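Side-chain contact in Plm1 (Streptomyces sp. HK803, PDB 4HXY), which probably reduces a beta-keto intermediate with NADPH, as the ketoreductase domain of the first polyketide synthase module in phoslactomycin biosynthesis: residues A[189-194]-A[305-310]. Numbering follows the deposited sequence.
Sequences TVLITG and LLLDEL. With NDP (NADPH dihydro-nicotinamide-adenine-dinucleotide phosphate), chain C.
Leu-307 of helix 290-310 packs on Leu-191 and Thr-193 of strand 189-193, a small buried contact that illustrates how one helical leucine can serve two residues on the same face of a strand. Leu-191 is the first of the two to touch the helix. Its CG stands anti to the backbone N (chi1 175°), and the CD2 methyl meets CD2 of Leu-307 at 4.0 Å, the two side chains slanting across each other. Leu-217 and Leu-219 of the neighbouring strand 215-220 pack against Leu-191 as well. Two residues on, Thr-193 divides its branches between two tasks. With OG1 set between the backbone N and the carbonyl carbon (chi1 74°), CG2 reaches tip to tip toward CD1 of Leu-307, 3.9 Å away, while OG1 is hydrogen-bonded to ND1 of His-275 and N of Ala-277, so the buried hydroxyl is satisfied. Leu-307 thus forks, one methyl to each strand residue, and also touches Met-256 of helix 253-265 and Val-273 of strand 270-275. Gly-194 then leaves the strand with positive phi, its CA 3.5 Å from C4B of the NADPH ribose. A parallel strand running into a glycine-rich turn at the dinucleotide, with a helix packed on its face, is consistent with the Rossmann fold of short-chain dehydrogenases/reductases.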
loop_
_atom_site.group_PDB
_atom_site.type_symbol
_atom_site.label_atom_id
_atom_site.label_comp_id
_atom_site.label_asym_id
_atom_site.label_seq_id
_atom_site.Cartn_x
_atom_site.Cartn_y
_atom_site.Cartn_z
ATOM N N THR A 189 6.785 -13.790 -22.757
ATOM C CA THR A 189 7.710 -13.776 -21.624
ATOM C C THR A 189 7.026 -13.218 -20.374
ATOM O O THR A 189 6.504 -12.089 -20.394
ATOM C CB THR A 189 8.942 -12.952 -21.963
ATOM O OG1 THR A 189 9.611 -13.588 -23.072
ATOM C CG2 THR A 189 9.895 -12.857 -20.796
ATOM N N VAL A 190 7.037 -14.026 -19.314
ATOM C CA VAL A 190 6.449 -13.677 -18.022
ATOM C C VAL A 190 7.609 -13.422 -17.070
ATOM O O VAL A 190 8.453 -14.304 -16.873
ATOM C CB VAL A 190 5.568 -14.818 -17.502
ATOM C CG1 VAL A 190 4.936 -14.465 -16.160
ATOM C CG2 VAL A 190 4.464 -15.119 -18.505
ATOM N N LEU A 191 7.666 -12.209 -16.519
ATOM C CA LEU A 191 8.713 -11.804 -15.583
ATOM C C LEU A 191 8.125 -11.768 -14.174
ATOM O O LEU A 191 7.195 -11.025 -13.914
ATOM C CB LEU A 191 9.274 -10.439 -15.977
ATOM C CG LEU A 191 10.297 -9.803 -15.036
ATOM C CD1 LEU A 191 11.556 -10.675 -15.010
ATOM C CD2 LEU A 191 10.596 -8.367 -15.480
ATOM N N ILE A 192 8.685 -12.562 -13.273
ATOM C CA ILE A 192 8.200 -12.634 -11.912
ATOM C C ILE A 192 9.307 -12.125 -10.987
ATOM O O ILE A 192 10.315 -12.799 -10.779
ATOM C CB ILE A 192 7.752 -14.058 -11.530
ATOM C CG1 ILE A 192 6.699 -14.593 -12.517
ATOM C CG2 ILE A 192 7.229 -14.074 -10.087
ATOM C CD1 ILE A 192 6.339 -16.078 -12.337
ATOM N N THR A 193 9.145 -10.913 -10.473
ATOM C CA THR A 193 10.159 -10.366 -9.565
ATOM C C THR A 193 9.902 -10.990 -8.198
ATOM O O THR A 193 8.765 -11.299 -7.847
ATOM C CB THR A 193 10.135 -8.821 -9.489
ATOM O OG1 THR A 193 8.984 -8.422 -8.730
ATOM C CG2 THR A 193 10.156 -8.168 -10.916
ATOM N N GLY A 194 10.964 -11.213 -7.421
ATOM C CA GLY A 194 10.872 -12.075 -6.262
ATOM C C GLY A 194 10.498 -13.511 -6.626
ATOM O O GLY A 194 9.909 -14.216 -5.822
ATOM N N LEU A 305 8.043 1.150 -9.724
ATOM C CA LEU A 305 8.103 2.373 -10.500
ATOM C C LEU A 305 9.029 2.179 -11.695
ATOM O O LEU A 305 8.745 2.670 -12.786
ATOM C CB LEU A 305 8.603 3.540 -9.660
ATOM C CG LEU A 305 7.554 4.073 -8.678
ATOM C CD1 LEU A 305 8.208 4.980 -7.623
ATOM C CD2 LEU A 305 6.371 4.776 -9.340
ATOM N N LEU A 306 10.132 1.475 -11.473
ATOM C CA LEU A 306 11.086 1.223 -12.570
ATOM C C LEU A 306 10.444 0.306 -13.607
ATOM O O LEU A 306 10.519 0.575 -14.817
ATOM C CB LEU A 306 12.368 0.608 -12.029
ATOM C CG LEU A 306 13.508 0.357 -13.024
ATOM C CD1 LEU A 306 13.919 1.632 -13.753
ATOM C CD2 LEU A 306 14.687 -0.259 -12.289
ATOM N N LEU A 307 9.747 -0.733 -13.145
ATOM C CA LEU A 307 9.055 -1.645 -14.060
ATOM C C LEU A 307 8.002 -0.918 -14.884
ATOM O O LEU A 307 7.855 -1.167 -16.072
ATOM C CB LEU A 307 8.398 -2.796 -13.315
ATOM C CG LEU A 307 9.343 -3.849 -12.738
ATOM C CD1 LEU A 307 8.665 -4.608 -11.588
ATOM C CD2 LEU A 307 9.827 -4.808 -13.826
ATOM N N ASP A 308 7.226 -0.060 -14.232
ATOM C CA ASP A 308 6.186 0.701 -14.898
ATOM C C ASP A 308 6.805 1.573 -15.993
ATOM O O ASP A 308 6.286 1.652 -17.112
ATOM C CB ASP A 308 5.435 1.569 -13.874
ATOM C CG ASP A 308 4.454 2.539 -14.517
ATOM O OD1 ASP A 308 3.474 2.115 -15.156
ATOM O OD2 ASP A 308 4.670 3.746 -14.372
ATOM N N GLU A 309 7.910 2.223 -15.673
ATOM C CA GLU A 309 8.572 3.102 -16.630
ATOM C C GLU A 309 9.145 2.356 -17.845
ATOM O O GLU A 309 8.985 2.805 -19.008
ATOM C CB GLU A 309 9.649 3.904 -15.927
ATOM C CG GLU A 309 10.381 4.874 -16.847
ATOM C CD GLU A 309 11.645 5.400 -16.229
ATOM O OE1 GLU A 309 11.743 5.405 -14.981
ATOM O OE2 GLU A 309 12.567 5.774 -17.003
ATOM N N LEU A 310 9.796 1.233 -17.593
ATOM C CA LEU A 310 10.521 0.511 -18.644
ATOM C C LEU A 310 9.602 -0.378 -19.487
ATOM O O LEU A 310 10.003 -0.835 -20.576
ATOM C CB LEU A 310 11.646 -0.348 -18.045
ATOM C CG LEU A 310 12.772 0.366 -17.281
ATOM C CD1 LEU A 310 13.793 -0.643 -16.711
ATOM C CD2 LEU A 310 13.447 1.418 -18.141
HETATM P PA NDP C . 9.883 -13.888 0.162
HETATM O O1A NDP C . 9.892 -15.379 0.143
HETATM O O2A NDP C . 10.853 -13.179 1.058
HETATM O O5B NDP C . 10.089 -13.347 -1.326
HETATM C C5B NDP C . 10.541 -12.027 -1.548
HETATM C C4B NDP C . 11.406 -12.029 -2.774
HETATM O O4B NDP C . 11.840 -10.717 -3.070
HETATM C C3B NDP C . 12.666 -12.845 -2.610
HETATM O O3B NDP C . 12.776 -13.708 -3.759
HETATM C C2B NDP C . 13.794 -11.838 -2.588
HETATM O O2B NDP C . 14.906 -12.522 -3.130
HETATM C C1B NDP C . 13.193 -10.748 -3.470
HETATM N N9A NDP C . 13.801 -9.426 -3.376
HETATM C C8A NDP C . 13.936 -8.625 -2.262
HETATM N N7A NDP C . 14.577 -7.490 -2.616
HETATM C C5A NDP C . 14.833 -7.544 -3.963
HETATM C C6A NDP C . 15.439 -6.679 -4.859
HETATM N N6A NDP C . 15.941 -5.492 -4.533
HETATM N N1A NDP C . 15.545 -7.078 -6.180
HETATM C C2A NDP C . 15.024 -8.294 -6.605
HETATM N N3A NDP C . 14.427 -9.162 -5.728
HETATM C C4A NDP C . 14.335 -8.768 -4.429
HETATM O O3 NDP C . 8.424 -13.325 0.547
HETATM P PN NDP C . 7.008 -13.843 0.056
HETATM O O1N NDP C . 6.238 -14.173 1.277
HETATM O O2N NDP C . 7.072 -14.836 -1.034
HETATM O O5D NDP C . 6.294 -12.502 -0.440
HETATM C C5D NDP C . 6.486 -11.999 -1.737
HETATM C C4D NDP C . 5.634 -10.750 -1.894
HETATM O O4D NDP C . 4.308 -10.993 -1.455
HETATM C C3D NDP C . 6.151 -9.600 -1.061
HETATM O O3D NDP C . 6.186 -8.444 -1.843
HETATM C C2D NDP C . 5.136 -9.436 0.051
HETATM O O2D NDP C . 5.043 -8.109 0.529
HETATM C C1D NDP C . 3.871 -9.962 -0.595
HETATM N N1N NDP C . 2.942 -10.526 0.394
HETATM C C2N NDP C . 3.218 -11.709 1.018
HETATM C C3N NDP C . 2.441 -12.191 2.073
HETATM C C7N NDP C . 2.698 -13.508 2.694
HETATM O O7N NDP C . 1.730 -13.956 3.566
HETATM N N7N NDP C . 3.785 -14.242 2.508
HETATM C C4N NDP C . 1.097 -11.554 2.301
HETATM C C5N NDP C . 0.888 -10.276 1.559
HETATM C C6N NDP C . 1.796 -9.827 0.629
HETATM P P2B NDP C . 16.410 -11.990 -3.010
HETATM O O1X NDP C . 17.250 -13.116 -3.567
HETATM O O2X NDP C . 16.765 -11.688 -1.548
HETATM O O3X NDP C . 16.569 -10.737 -3.769
#